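Local atomic coordinates of scarecrow-like protein 3 (Arabidopsis thaliana, PDB entry 6KPB), a protein that probably acts as a transcription factor in plant development and binds zinc finger proteins of the IDD family, among them JACKDAW/IDD10. Residues H196-G201 and Q228-V233. Residues are numbered along the deposited sequence; the frame is centred on the assembly and turned at random.
Sequences HLRITG and QFNPVV
Gln228 N donates to Leu197 O and Ile199 N to Gln228 O (2.9 Å), the first of the backbone hydrogen bonds that join strands 196-201 and 228-233 in parallel, their axes 14° apart. Asn230 N then reaches Ile199 O, Gly201 N bonds weakly to Asn230 O, and Val232 N closes on Gly201 O at 2.7 Å. Apolar packing occupies the face of Ile199 and Phe229. Phe229 holds CG anti to its backbone N (chi1 178°); further out, its CD2 lies 4.0 Å from Ile199 CG2, and its CE2 and CZ are each 4.0 Å from Gly201 CA, where a CB would collide with CZ. An alanine in place of Phe229 would probably open a gap beside Ile199 CG2 and Gly201 and weaken packing on Met212 and Ala213 of helix 206-223. Polar groups gather on the other face: Arg198 and Gln228 lie side by side, Arg198 CD 4.0 Å from Gln228 OE1, while the guanidinium forms a salt bridge with Glu250 and a hydrogen bond with Arg245 O. Thr200 OG1 hydrogen-bonds to His168 NE2, in the predicted VHIID motif, and Thr200 CG2 meets Val232 CG2 at 3.8 Å. Helix 206-223 links the strands in a beta-alpha-beta unit, characteristic of the Rossmann-like core of GRAS domains.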
loop_
_atom_site.group_PDB
_atom_site.type_symbol
_atom_site.label_atom_id
_atom_site.label_comp_id
_atom_site.label_asym_id
_atom_site.label_seq_id
_atom_site.Cartn_x
_atom_site.Cartn_y
_atom_site.Cartn_z
ATOM N N HIS A 196 36.501 11.813 24.086
ATOM C CA HIS A 196 35.195 11.273 24.436
ATOM C C HIS A 196 34.192 11.730 23.387
ATOM O O HIS A 196 33.991 12.934 23.192
ATOM C CB HIS A 196 34.758 11.720 25.827
ATOM C CG HIS A 196 33.402 11.216 26.214
ATOM N ND1 HIS A 196 32.235 11.769 25.728
ATOM C CD2 HIS A 196 33.026 10.195 27.020
ATOM C CE1 HIS A 196 31.200 11.118 26.226
ATOM N NE2 HIS A 196 31.652 10.158 27.014
ATOM N N LEU A 197 33.575 10.776 22.700
ATOM C CA LEU A 197 32.651 11.070 21.616
ATOM C C LEU A 197 31.222 10.837 22.079
ATOM O O LEU A 197 30.906 9.777 22.630
ATOM C CB LEU A 197 32.951 10.210 20.388
ATOM C CG LEU A 197 32.035 10.474 19.195
ATOM C CD1 LEU A 197 32.042 11.955 18.844
ATOM C CD2 LEU A 197 32.462 9.637 18.002
ATOM N N ARG A 198 30.366 11.826 21.854
ATOM C CA ARG A 198 28.938 11.704 22.097
ATOM C C ARG A 198 28.201 12.061 20.817
ATOM O O ARG A 198 28.507 13.077 20.182
ATOM C CB ARG A 198 28.491 12.604 23.251
ATOM C CG ARG A 198 26.990 12.623 23.485
ATOM C CD ARG A 198 26.673 12.814 24.960
ATOM N NE ARG A 198 25.320 13.319 25.167
ATOM C CZ ARG A 198 25.030 14.598 25.381
ATOM N NH1 ARG A 198 23.772 14.975 25.557
ATOM N NH2 ARG A 198 26.002 15.500 25.423
ATOM N N ILE A 199 27.251 11.218 20.428
ATOM C CA ILE A 199 26.451 11.432 19.231
ATOM C C ILE A 199 24.982 11.419 19.625
ATOM O O ILE A 199 24.513 10.466 20.259
ATOM C CB ILE A 199 26.737 10.372 18.153
ATOM C CG1 ILE A 199 28.189 10.475 17.687
ATOM C CG2 ILE A 199 25.776 10.535 16.982
ATOM C CD1 ILE A 199 28.517 9.562 16.530
ATOM N N THR A 200 24.265 12.477 19.259
ATOM C CA THR A 200 22.829 12.579 19.481
ATOM C C THR A 200 22.122 12.375 18.148
ATOM O O THR A 200 22.303 13.170 17.218
ATOM C CB THR A 200 22.457 13.931 20.087
ATOM O OG1 THR A 200 23.104 14.075 21.356
ATOM C CG2 THR A 200 20.953 14.023 20.284
ATOM N N GLY A 201 21.326 11.313 18.054
ATOM C CA GLY A 201 20.637 10.963 16.823
ATOM C C GLY A 201 19.159 11.316 16.889
ATOM O O GLY A 201 18.451 10.893 17.802
ATOM N N GLN A 228 29.103 7.624 23.655
ATOM C CA GLN A 228 27.733 7.639 24.145
ATOM C C GLN A 228 26.809 8.042 23.009
ATOM O O GLN A 228 27.091 9.001 22.282
ATOM C CB GLN A 228 27.574 8.594 25.333
ATOM C CG GLN A 228 26.207 8.543 25.997
ATOM C CD GLN A 228 26.161 9.336 27.287
ATOM O OE1 GLN A 228 27.146 9.964 27.677
ATOM N NE2 GLN A 228 25.017 9.307 27.960
ATOM N N PHE A 229 25.718 7.301 22.849
ATOM C CA PHE A 229 24.693 7.602 21.859
ATOM C C PHE A 229 23.359 7.714 22.577
ATOM O O PHE A 229 22.895 6.742 23.184
ATOM C CB PHE A 229 24.635 6.527 20.772
ATOM C CG PHE A 229 23.555 6.753 19.747
ATOM C CD1 PHE A 229 22.281 6.245 19.941
ATOM C CD2 PHE A 229 23.815 7.468 18.589
ATOM C CE1 PHE A 229 21.286 6.448 19.005
ATOM C CE2 PHE A 229 22.822 7.673 17.648
ATOM C CZ PHE A 229 21.557 7.161 17.857
ATOM N N ASN A 230 22.746 8.894 22.512
ATOM C CA ASN A 230 21.412 9.087 23.055
ATOM C C ASN A 230 20.445 9.359 21.914
ATOM O O ASN A 230 20.600 10.361 21.197
ATOM C CB ASN A 230 21.383 10.228 24.079
ATOM C CG ASN A 230 21.926 11.533 23.529
ATOM O OD1 ASN A 230 22.737 11.543 22.604
ATOM N ND2 ASN A 230 21.483 12.645 24.105
ATOM N N PRO A 231 19.466 8.491 21.684
ATOM C CA PRO A 231 18.497 8.738 20.616
ATOM C C PRO A 231 17.466 9.775 21.026
ATOM O O PRO A 231 17.158 9.956 22.206
ATOM C CB PRO A 231 17.848 7.365 20.412
ATOM C CG PRO A 231 17.932 6.726 21.758
ATOM C CD PRO A 231 19.226 7.206 22.367
ATOM N N VAL A 232 16.937 10.468 20.022
ATOM C CA VAL A 232 15.867 11.440 20.205
ATOM C C VAL A 232 14.789 11.119 19.180
ATOM O O VAL A 232 14.975 11.362 17.981
ATOM C CB VAL A 232 16.355 12.888 20.057
ATOM C CG1 VAL A 232 15.178 13.849 20.111
ATOM C CG2 VAL A 232 17.368 13.223 21.144
ATOM N N VAL A 233 13.674 10.564 19.644
ATOM C CA VAL A 233 12.553 10.216 18.777
ATOM C C VAL A 233 11.676 11.453 18.632
ATOM O O VAL A 233 10.969 11.836 19.569
ATOM C CB VAL A 233 11.754 9.032 19.335
ATOM C CG1 VAL A 233 10.534 8.765 18.470
ATOM C CG2 VAL A 233 12.629 7.794 19.422
#